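Local coordinates for ribosomal RNA processing protein 6 (Trypanosoma brucei brucei, PDB 4NLC), which probably degrades or trims RNA from the 3' end as an exosome-associated exoribonuclease, represented here by its catalytic core of exonuclease and HRDC domains, at residues A[147-152]-A[170-175]; A[92-97]-A[225-230]; A[154-159]-A[261-266]; A[140-145]-A[165-170]. The protein carries 1 engineered substitution. All coordinates share one frame; numbering follows the deposited sequence.

Contact 1: A[147-152]-A[170-175]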
# COMPACT_ATOMS: atom_id res chain seq x y z
N VAL A 147 15.90 3.46 -0.70
CA VAL A 147 15.32 4.79 -0.81
C VAL A 147 13.86 4.69 -1.31
O VAL A 147 13.58 4.17 -2.40
CB VAL A 147 16.17 5.70 -1.76
CG1 VAL A 147 15.63 7.14 -1.78
CG2 VAL A 147 17.64 5.68 -1.41
N PHE A 148 12.93 5.21 -0.52
CA PHE A 148 11.53 5.30 -0.93
C PHE A 148 11.12 6.75 -0.79
O PHE A 148 11.71 7.47 0.01
CB PHE A 148 10.66 4.47 0.03
CG PHE A 148 10.61 2.98 -0.14
CD1 PHE A 148 11.67 2.18 0.30
CD2 PHE A 148 9.48 2.35 -0.64
CE1 PHE A 148 11.59 0.77 0.24
CE2 PHE A 148 9.39 0.95 -0.70
CZ PHE A 148 10.44 0.17 -0.24
N HIS A 149 10.07 7.17 -1.48
CA HIS A 149 9.56 8.53 -1.32
C HIS A 149 8.15 8.48 -0.70
O HIS A 149 7.19 8.16 -1.39
CB HIS A 149 9.53 9.30 -2.66
CG HIS A 149 9.28 10.76 -2.46
ND1 HIS A 149 10.31 11.67 -2.43
CD2 HIS A 149 8.12 11.41 -2.21
CE1 HIS A 149 9.75 12.84 -2.18
NE2 HIS A 149 8.44 12.73 -2.04
N GLY A 150 8.04 8.77 0.60
CA GLY A 150 6.77 8.73 1.31
C GLY A 150 6.33 7.29 1.44
O GLY A 150 5.39 6.85 0.75
N ALA A 151 7.05 6.55 2.31
CA ALA A 151 6.95 5.10 2.50
C ALA A 151 5.92 4.59 3.54
O ALA A 151 5.90 3.38 3.77
CB ALA A 151 8.33 4.57 2.86
N ARG A 152 5.12 5.45 4.18
CA ARG A 152 4.17 4.99 5.22
C ARG A 152 3.32 3.77 4.79
O ARG A 152 3.35 2.75 5.47
CB ARG A 152 3.29 6.16 5.72
CG ARG A 152 2.32 5.80 6.87
CD ARG A 152 2.67 6.48 8.20
NE ARG A 152 2.63 7.94 8.10
CZ ARG A 152 3.39 8.77 8.83
NH1 ARG A 152 4.25 8.29 9.71
NH2 ARG A 152 3.29 10.08 8.67
N PHE A 170 15.54 4.79 3.81
CA PHE A 170 15.72 6.23 3.73
C PHE A 170 14.50 6.77 2.99
O PHE A 170 14.24 6.37 1.86
CB PHE A 170 17.05 6.69 3.11
CG PHE A 170 17.26 8.19 3.26
CD1 PHE A 170 16.72 9.08 2.33
CD2 PHE A 170 17.99 8.71 4.33
CE1 PHE A 170 16.94 10.46 2.46
CE2 PHE A 170 18.21 10.08 4.44
CZ PHE A 170 17.67 10.95 3.52
N ASP A 171 13.73 7.64 3.65
CA ASP A 171 12.52 8.20 3.08
C ASP A 171 12.79 9.65 2.66
O ASP A 171 12.99 10.52 3.51
CB ASP A 171 11.35 8.09 4.07
CG ASP A 171 9.98 8.44 3.50
OD1 ASP A 171 9.90 9.37 2.66
OD2 ASP A 171 8.99 7.85 3.96
N THR A 172 12.80 9.91 1.34
CA THR A 172 13.09 11.23 0.77
C THR A 172 11.99 12.27 1.08
O THR A 172 12.26 13.47 1.06
CB THR A 172 13.42 11.13 -0.74
OG1 THR A 172 12.47 10.31 -1.39
CG2 THR A 172 14.81 10.60 -0.99
N SER A 173 10.76 11.81 1.39
CA SER A 173 9.69 12.72 1.75
C SER A 173 9.95 13.23 3.19
O SER A 173 9.79 14.42 3.44
CB SER A 173 8.34 12.02 1.62
OG SER A 173 7.29 12.88 2.05
N ILE A 174 10.44 12.35 4.09
CA ILE A 174 10.80 12.74 5.47
C ILE A 174 11.96 13.75 5.41
O ILE A 174 11.92 14.73 6.15
CB ILE A 174 11.07 11.52 6.41
CG1 ILE A 174 9.78 10.68 6.61
CG2 ILE A 174 11.66 11.97 7.76
CD1 ILE A 174 9.97 9.42 7.47
N ALA A 175 12.94 13.55 4.50
CA ALA A 175 14.06 14.49 4.29
C ALA A 175 13.51 15.89 3.95
O ALA A 175 13.88 16.86 4.60
CB ALA A 175 14.96 14.00 3.16

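Contact 2: A[92-97]-A[225-230]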
# COMPACT_ATOMS: atom_id res chain seq x y z
N GLU A 92 22.89 1.41 -2.68
CA GLU A 92 21.63 2.12 -2.58
C GLU A 92 20.74 1.85 -3.78
O GLU A 92 21.21 1.83 -4.92
CB GLU A 92 21.77 3.63 -2.29
CG GLU A 92 22.33 4.49 -3.41
CD GLU A 92 23.84 4.47 -3.56
OE1 GLU A 92 24.53 4.29 -2.53
OE2 GLU A 92 24.31 4.60 -4.71
N ILE A 93 19.44 1.61 -3.51
CA ILE A 93 18.44 1.33 -4.55
C ILE A 93 17.23 2.15 -4.24
O ILE A 93 16.99 2.43 -3.05
CB ILE A 93 18.09 -0.19 -4.68
CG1 ILE A 93 17.25 -0.70 -3.46
CG2 ILE A 93 19.34 -1.08 -4.94
CD1 ILE A 93 16.77 -2.19 -3.53
N ALA A 94 16.46 2.54 -5.28
CA ALA A 94 15.24 3.34 -5.14
C ALA A 94 14.09 2.39 -5.37
O ALA A 94 14.12 1.62 -6.33
CB ALA A 94 15.20 4.46 -6.16
N VAL A 95 13.10 2.41 -4.46
CA VAL A 95 11.96 1.52 -4.52
C VAL A 95 10.64 2.31 -4.43
O VAL A 95 10.55 3.32 -3.72
CB VAL A 95 12.03 0.39 -3.43
CG1 VAL A 95 10.94 -0.67 -3.64
CG2 VAL A 95 13.42 -0.27 -3.36
N ASP A 96 9.62 1.82 -5.14
CA ASP A 96 8.24 2.29 -5.09
C ASP A 96 7.29 1.10 -5.37
O ASP A 96 7.71 0.05 -5.85
CB ASP A 96 7.97 3.50 -6.01
CG ASP A 96 6.67 4.24 -5.72
OD1 ASP A 96 6.15 4.14 -4.56
OD2 ASP A 96 6.16 4.93 -6.64
N LEU A 97 6.02 1.26 -5.03
CA LEU A 97 5.03 0.22 -5.23
C LEU A 97 3.77 0.81 -5.83
O LEU A 97 3.45 1.96 -5.53
CB LEU A 97 4.64 -0.40 -3.86
CG LEU A 97 5.68 -1.08 -2.96
CD1 LEU A 97 5.04 -1.52 -1.65
CD2 LEU A 97 6.25 -2.31 -3.60
N PHE A 225 14.39 8.77 -11.03
CA PHE A 225 15.07 9.99 -10.56
C PHE A 225 15.36 10.00 -9.05
O PHE A 225 16.01 10.94 -8.56
CB PHE A 225 14.27 11.25 -10.95
CG PHE A 225 13.75 11.28 -12.37
CD1 PHE A 225 14.53 11.80 -13.40
CD2 PHE A 225 12.47 10.85 -12.67
CE1 PHE A 225 14.04 11.85 -14.71
CE2 PHE A 225 12.00 10.86 -13.98
CZ PHE A 225 12.77 11.40 -14.98
N LEU A 226 14.87 8.99 -8.32
CA LEU A 226 14.92 8.95 -6.87
C LEU A 226 16.32 8.87 -6.27
O LEU A 226 16.56 9.48 -5.23
CB LEU A 226 14.00 7.85 -6.32
CG LEU A 226 13.54 8.00 -4.85
CD1 LEU A 226 13.02 9.42 -4.55
CD2 LEU A 226 12.45 6.99 -4.50
N LEU A 227 17.26 8.16 -6.91
CA LEU A 227 18.62 8.12 -6.33
C LEU A 227 19.36 9.44 -6.48
O LEU A 227 20.13 9.78 -5.60
CB LEU A 227 19.45 6.95 -6.84
CG LEU A 227 18.95 5.56 -6.47
CD1 LEU A 227 19.75 4.51 -7.19
CD2 LEU A 227 18.95 5.36 -4.97
N TYR A 228 19.10 10.21 -7.56
CA TYR A 228 19.70 11.55 -7.73
C TYR A 228 19.11 12.48 -6.69
O TYR A 228 19.85 13.25 -6.09
CB TYR A 228 19.45 12.13 -9.13
CG TYR A 228 19.92 13.57 -9.30
CD1 TYR A 228 21.28 13.87 -9.41
CD2 TYR A 228 19.02 14.62 -9.39
CE1 TYR A 228 21.72 15.18 -9.60
CE2 TYR A 228 19.45 15.94 -9.56
CZ TYR A 228 20.80 16.21 -9.68
OH TYR A 228 21.24 17.50 -9.87
N VAL A 229 17.78 12.41 -6.48
CA VAL A 229 17.03 13.20 -5.48
C VAL A 229 17.63 12.90 -4.11
O VAL A 229 17.93 13.83 -3.35
CB VAL A 229 15.50 12.90 -5.57
CG1 VAL A 229 14.75 13.32 -4.31
CG2 VAL A 229 14.89 13.57 -6.80
N TYR A 230 17.87 11.61 -3.83
CA TYR A 230 18.49 11.13 -2.60
C TYR A 230 19.86 11.82 -2.37
O TYR A 230 20.09 12.37 -1.29
CB TYR A 230 18.63 9.58 -2.67
CG TYR A 230 19.50 8.97 -1.59
CD1 TYR A 230 19.13 9.05 -0.25
CD2 TYR A 230 20.64 8.24 -1.92
CE1 TYR A 230 19.89 8.43 0.75
CE2 TYR A 230 21.40 7.61 -0.93
CZ TYR A 230 21.02 7.72 0.41
OH TYR A 230 21.79 7.16 1.40

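Contact 3: A[154-159]-A[261-266]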
# COMPACT_ATOMS: atom_id res chain seq x y z
N ASP A 154 3.77 1.92 1.90
CA ASP A 154 4.68 0.93 1.34
C ASP A 154 5.18 -0.05 2.36
O ASP A 154 5.17 -1.26 2.10
CB ASP A 154 5.86 1.61 0.63
CG ASP A 154 5.47 2.30 -0.66
OD1 ASP A 154 4.27 2.42 -0.93
OD2 ASP A 154 6.38 2.66 -1.42
N VAL A 155 5.60 0.47 3.52
CA VAL A 155 6.13 -0.32 4.64
C VAL A 155 5.08 -1.36 5.06
O VAL A 155 5.41 -2.51 5.30
CB VAL A 155 6.54 0.65 5.82
CG1 VAL A 155 6.66 -0.08 7.16
CG2 VAL A 155 7.83 1.40 5.49
N ARG A 156 3.83 -0.93 5.13
CA ARG A 156 2.69 -1.76 5.52
C ARG A 156 2.38 -2.79 4.43
O ARG A 156 2.23 -3.97 4.72
CB ARG A 156 1.49 -0.84 5.83
CG ARG A 156 1.59 -0.22 7.21
CD ARG A 156 0.60 0.91 7.41
NE ARG A 156 1.13 1.92 8.33
CZ ARG A 156 0.89 1.95 9.64
NH1 ARG A 156 0.12 1.02 10.20
NH2 ARG A 156 1.42 2.90 10.39
N TRP A 157 2.27 -2.36 3.19
CA TRP A 157 1.99 -3.19 2.02
C TRP A 157 2.94 -4.36 1.90
O TRP A 157 2.47 -5.50 1.77
CB TRP A 157 2.02 -2.33 0.75
CG TRP A 157 0.94 -1.29 0.69
CD1 TRP A 157 -0.20 -1.24 1.45
CD2 TRP A 157 0.88 -0.16 -0.20
NE1 TRP A 157 -0.97 -0.15 1.08
CE2 TRP A 157 -0.34 0.51 0.06
CE3 TRP A 157 1.71 0.31 -1.23
CZ2 TRP A 157 -0.74 1.65 -0.66
CZ3 TRP A 157 1.32 1.45 -1.93
CH2 TRP A 157 0.11 2.10 -1.65
N LEU A 158 4.28 -4.09 2.01
CA LEU A 158 5.34 -5.09 1.92
C LEU A 158 5.13 -6.21 2.92
O LEU A 158 5.36 -7.37 2.62
CB LEU A 158 6.74 -4.44 2.14
CG LEU A 158 7.35 -3.61 0.98
CD1 LEU A 158 8.69 -3.01 1.39
CD2 LEU A 158 7.60 -4.46 -0.22
N GLN A 159 4.64 -5.85 4.11
CA GLN A 159 4.36 -6.80 5.17
C GLN A 159 3.13 -7.63 4.84
O GLN A 159 3.21 -8.85 4.77
CB GLN A 159 4.21 -6.10 6.53
CG GLN A 159 5.47 -5.36 6.97
CD GLN A 159 5.27 -4.62 8.26
OE1 GLN A 159 4.44 -4.98 9.10
NE2 GLN A 159 6.08 -3.59 8.48
N SER A 261 10.14 2.38 9.37
CA SER A 261 10.37 0.97 9.03
C SER A 261 9.95 0.03 10.15
O SER A 261 9.71 -1.14 9.89
CB SER A 261 11.83 0.73 8.62
OG SER A 261 12.69 0.66 9.74
N LEU A 262 9.82 0.54 11.39
CA LEU A 262 9.35 -0.19 12.57
C LEU A 262 7.82 -0.23 12.69
O LEU A 262 7.26 -0.92 13.55
CB LEU A 262 10.01 0.35 13.85
CG LEU A 262 11.52 0.07 13.96
CD1 LEU A 262 12.13 0.91 15.05
CD2 LEU A 262 11.78 -1.42 14.21
N GLU A 263 7.13 0.47 11.79
CA GLU A 263 5.68 0.43 11.76
C GLU A 263 5.21 -0.92 11.24
O GLU A 263 5.91 -1.59 10.47
CB GLU A 263 5.10 1.57 10.94
CG GLU A 263 5.37 2.90 11.62
CD GLU A 263 4.66 4.12 11.08
OE1 GLU A 263 4.00 4.00 10.02
OE2 GLU A 263 4.81 5.20 11.69
N ARG A 264 4.04 -1.35 11.72
CA ARG A 264 3.48 -2.64 11.39
C ARG A 264 2.20 -2.49 10.62
O ARG A 264 1.38 -1.61 10.92
CB ARG A 264 3.14 -3.42 12.66
CG ARG A 264 4.30 -3.78 13.54
CD ARG A 264 3.80 -4.48 14.78
NE ARG A 264 3.19 -3.54 15.72
CZ ARG A 264 1.89 -3.40 15.90
NH1 ARG A 264 1.03 -4.15 15.21
NH2 ARG A 264 1.42 -2.52 16.77
N TYR A 265 1.99 -3.41 9.68
CA TYR A 265 0.74 -3.53 8.98
C TYR A 265 -0.28 -4.09 10.01
O TYR A 265 0.04 -5.01 10.78
CB TYR A 265 0.86 -4.52 7.79
CG TYR A 265 -0.50 -4.81 7.18
CD1 TYR A 265 -1.16 -3.84 6.42
CD2 TYR A 265 -1.20 -5.97 7.51
CE1 TYR A 265 -2.47 -4.04 5.97
CE2 TYR A 265 -2.50 -6.19 7.04
CZ TYR A 265 -3.12 -5.22 6.26
OH TYR A 265 -4.39 -5.43 5.78
N GLU A 266 -1.50 -3.59 9.98
CA GLU A 266 -2.59 -4.17 10.80
C GLU A 266 -3.83 -4.21 9.95
O GLU A 266 -4.10 -3.27 9.21
CB GLU A 266 -2.79 -3.47 12.15
CG GLU A 266 -3.73 -4.21 13.12
CD GLU A 266 -3.43 -5.67 13.41
OE1 GLU A 266 -2.68 -5.95 14.36
OE2 GLU A 266 -3.96 -6.54 12.68

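Contact 4: A[140-145]-A[165-170]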
# COMPACT_ATOMS: atom_id res chain seq x y z
N LEU A 140 16.67 -6.79 3.80
CA LEU A 140 17.29 -7.02 5.11
C LEU A 140 18.76 -6.63 5.18
O LEU A 140 19.29 -6.54 6.28
CB LEU A 140 17.11 -8.48 5.59
CG LEU A 140 15.66 -8.96 5.88
CD1 LEU A 140 15.66 -10.44 6.35
CD2 LEU A 140 14.98 -8.09 6.92
N GLN A 141 19.42 -6.43 4.01
CA GLN A 141 20.85 -6.12 3.91
C GLN A 141 21.13 -4.72 4.46
O GLN A 141 20.74 -3.74 3.83
CB GLN A 141 21.33 -6.31 2.46
CG GLN A 141 22.83 -6.11 2.14
CD GLN A 141 23.84 -6.66 3.09
OE1 GLN A 141 24.16 -7.85 3.11
NE2 GLN A 141 24.46 -5.78 3.82
N PRO A 142 21.81 -4.61 5.63
CA PRO A 142 22.10 -3.29 6.19
C PRO A 142 23.03 -2.41 5.36
O PRO A 142 23.02 -1.20 5.54
CB PRO A 142 22.70 -3.61 7.57
CG PRO A 142 23.25 -4.96 7.44
CD PRO A 142 22.37 -5.69 6.48
N ASN A 143 23.86 -3.00 4.49
CA ASN A 143 24.80 -2.19 3.70
C ASN A 143 24.17 -1.65 2.42
O ASN A 143 24.84 -0.97 1.65
CB ASN A 143 26.09 -2.96 3.42
CG ASN A 143 27.23 -2.06 2.99
OD1 ASN A 143 27.55 -1.06 3.65
ND2 ASN A 143 27.82 -2.37 1.84
N ILE A 144 22.90 -1.94 2.19
CA ILE A 144 22.19 -1.45 1.03
C ILE A 144 21.15 -0.52 1.54
O ILE A 144 20.27 -0.95 2.30
CB ILE A 144 21.55 -2.57 0.13
CG1 ILE A 144 22.61 -3.62 -0.33
CG2 ILE A 144 20.76 -1.96 -1.08
CD1 ILE A 144 22.09 -4.82 -1.14
N VAL A 145 21.22 0.77 1.14
CA VAL A 145 20.17 1.72 1.53
C VAL A 145 18.99 1.56 0.56
O VAL A 145 19.19 1.57 -0.67
CB VAL A 145 20.68 3.19 1.61
CG1 VAL A 145 19.52 4.19 1.76
CG2 VAL A 145 21.66 3.35 2.76
N TYR A 165 10.42 -6.64 4.96
CA TYR A 165 10.82 -5.64 5.95
C TYR A 165 12.12 -4.94 5.54
O TYR A 165 13.07 -5.59 5.06
CB TYR A 165 10.98 -6.30 7.32
CG TYR A 165 9.72 -6.99 7.80
CD1 TYR A 165 9.45 -8.32 7.46
CD2 TYR A 165 8.79 -6.32 8.58
CE1 TYR A 165 8.29 -8.96 7.88
CE2 TYR A 165 7.64 -6.96 9.05
CZ TYR A 165 7.37 -8.27 8.66
OH TYR A 165 6.24 -8.88 9.10
N ILE A 166 12.17 -3.60 5.77
CA ILE A 166 13.26 -2.74 5.34
C ILE A 166 14.26 -2.41 6.45
O ILE A 166 13.93 -1.74 7.42
CB ILE A 166 12.72 -1.46 4.65
CG1 ILE A 166 11.53 -1.78 3.71
CG2 ILE A 166 13.83 -0.79 3.85
CD1 ILE A 166 10.45 -0.63 3.62
N VAL A 167 15.49 -2.89 6.28
CA VAL A 167 16.62 -2.60 7.15
C VAL A 167 17.38 -1.49 6.40
O VAL A 167 17.81 -1.68 5.27
CB VAL A 167 17.49 -3.87 7.41
CG1 VAL A 167 18.79 -3.51 8.13
CG2 VAL A 167 16.72 -4.93 8.20
N ASN A 168 17.46 -0.32 7.02
CA ASN A 168 18.08 0.89 6.48
C ASN A 168 17.26 1.52 5.34
O ASN A 168 17.70 1.69 4.20
CB ASN A 168 19.55 0.72 6.12
CG ASN A 168 20.42 0.95 7.32
OD1 ASN A 168 20.08 1.71 8.25
ND2 ASN A 168 21.55 0.29 7.35
N LEU A 169 16.06 1.92 5.73
CA LEU A 169 15.16 2.66 4.91
C LEU A 169 15.61 4.12 4.96
O LEU A 169 16.03 4.61 6.01
CB LEU A 169 13.71 2.57 5.48
CG LEU A 169 12.64 3.52 4.88
CD1 LEU A 169 12.29 3.13 3.47
CD2 LEU A 169 11.37 3.55 5.73
N PHE A 170 15.54 4.79 3.81
CA PHE A 170 15.72 6.23 3.73
C PHE A 170 14.50 6.77 2.99
O PHE A 170 14.24 6.37 1.86
CB PHE A 170 17.05 6.69 3.11
CG PHE A 170 17.26 8.19 3.26
CD1 PHE A 170 16.72 9.08 2.33
CD2 PHE A 170 17.99 8.71 4.33
CE1 PHE A 170 16.94 10.46 2.46
CE2 PHE A 170 18.21 10.08 4.44
CZ PHE A 170 17.67 10.95 3.52

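Contact 1: A[147-152]-A[170-175]
V147 and F148 pair in parallel with F170 and D171, as the two strands of a beta-alpha-beta unit whose crossover is helix 152-162. Among the backbone bonds, F148 N donates to F170 O (3.0 Å) and F148 O receives T172 N (3.0 Å). The apolar share is small: V147 CG1 meets T172 CG2 at 3.6 Å, the two side chains crossing at about a right angle.

D171 carries the charged part, its CG anti to the backbone N (chi1 -170°). It is the N-cap of helix 172-178, and OD1 takes S173 N at 2.9 Å and G150 N at 2.8 Å, the latter from above the carboxylate plane. OD2 receives A151 N at 2.9 Å in a nearly straight bond (177°), also from above that plane.

The imidazole of H149 is held separately. ND1 shares a hydrogen bond with T172 OG1 (2.8 Å), NE2 bonds to H183 O, and S173 CB lies over one ring face, toward the rim, 3.7 Å from NE2. The buried carboxylate thus ties the loop after one strand to the helix after the other, and the N-H groups around it, with the helix start, would be expected to stabilise its negative charge.

Contact 2: A[92-97]-A[225-230]
Strand 92-97 runs beneath the first turn of helix 226-238, their short axes approaching to 8.3 Å with N-to-C directions 120° apart. The backbones come nearest at A94 and L226, whose CA atoms are 5.9 Å apart, and no hydrogen bond links the segments. This is helix-on-sheet packing in the exonuclease domain, on the face of the mixed sheet to which E92 and A94 point.

The small methyl of A94 lets the helix settle closely: its CB touches L226 CB at 3.6 Å and lies 3.9 Å from L227 CG. L227 lies over the strand backbone. Its CG is anti to the carbonyl carbon (chi1 -65°), and of the two methyls beyond it CD2 lies 3.7 Å from I93 C and CD1 3.8 Å from E92 O. At the end of the patch E92 contributes its aliphatic part. CG touches L227 CD2 at 3.8 Å and Y230 CE2 at 4.1 Å, whereas the carboxylate turns to R117 in a salt bridge and to Q54. The Y230 hydroxyl is likewise bonded to Q54.

V147, on the adjoining strand, meets L226, L227 and Y230, extending the apolar layer across the sheet. Cohesion here therefore comes from van der Waals packing of aliphatic groups on each other, on the strand backbone and on the Y230 ring, while residues elsewhere in the chain satisfy the polar ends of E92 and Y230.

Contact 3: A[154-159]-A[261-266]
One side of segment 154-159 of helix 152-162 faces the irregular chain of 261-266, which comes nearest at R156 and Y265, their CA atoms 4.3 Å apart. This helix is the crossover between strands 145-148 and 169-171 of a beta-alpha-beta unit in the RNase H-like exonuclease domain, and the facing chain is the loop that leaves helix 249-261.

R156 and E263 form a salt bridge, with NH2 to OE1 at 2.8 Å. Its geometry is skewed: the guanidinium and carboxylate planes are 64° apart, and NH2 approaches OE1 from above the carboxylate plane with an N-H...O angle of 134°. E263 CB lies over one face of the guanidinium, while the other carboxylate oxygen, OE2, has a long, weak ion pair with R152. Below the charged tip the arginine stem is covered by the loop, its CG 3.8 Å from Y265 CA. Y265 sets its CB 3.4 Å from R156 O, and CD1 lies beside R156 CB at 4.0 Å; the phenol continues beyond the contact, where its hydroxyl bonds to Q106 and its ring meets F20 edge-to-face. V155 adds a smaller van der Waals touch, its CG1 resting 3.7 Å from the carbonyl oxygen of E263.

Q159 grips the loop backbone with both ends of its amide. The chain is extended beyond CG (chi2 177°), which carries CD out from the helix. OE1 accepts Y265 N at 3.0 Å from above the carbonyl plane, and NE2 donates to E263 O at 2.8 Å, with that oxygen lying in the amide plane of Q159.

Contact 4: A[140-145]-A[165-170]
V167 presses against the carbonyl of L140, and this is the tight part of the contact: V167 CB lies 3.4 Å from L140 O. Both methyls find partners on the facing chain. CG1, anti to the backbone N (chi1 170°), approaches P142 CA at 3.8 Å, and CG2 meets L140 CD2, also at 3.8 Å, the leucine and valine crossing at a slant. The same leucine methyl stands 3.7 Å from Y165 O.

Beside this apolar patch, N168 supplies the direct hydrogen bond between the segments. Its ND2 donates to P142 O at 2.8 Å with an angle of 152°; the nitrogen lies in the plane of the proline carbonyl, on a lone pair, and the acceptor in turn lies in the asparagine amide plane. ND2 also bonds to S49 O, so two carbonyls fix the rotation of the amide. N168 itself has positive phi (71°), a kink in the chain just before strand 169-171.

The packing is looser at Y165, whose CB comes no nearer than 4.4 Å to L140 CD2, its ring leading away toward H39 and F41. At the other end V145 CG1 and F170 CB still touch at 3.8 Å, the two side chains lying side by side. Toward solvent, the type I turn from Q141 to I144 brings N143 to the surface, with P142 partly covered.

The turn links helix 136-140 to strand 145-148, while the facing segment leads from helix 152-162 into the edge strand 169-171. Between them K146 binds the carbonyls of I144 and V167 through NZ, and the F170 side chain packs on L250 and V253 of helix 249-261.

Overall arrangement
Contacts 1, 2 and 4 meet on one sheet, where strand 145-148 runs between 92-100 and 169-171. The centres of contacts 1 and 2 are about 9 Å apart, and V147 N to I93 O (2.8 Å) is a probable hydrogen bond between them. Contact 4 lies at the start of the strand pair that contact 1 ends, sharing F170, whose ring meets Y230 of contact 2. Contact 3 joins the crossover helix to the loop after helix 249-261, and its L158 and V155 touch I166 of contact 4. Where contacts 2 and 3 meet, D96 OD1 and D154 OD2 are 3.5 Å apart, with D222 also near D96, an acidic cluster consistent with the metal-binding site of DEDD-family exonucleases.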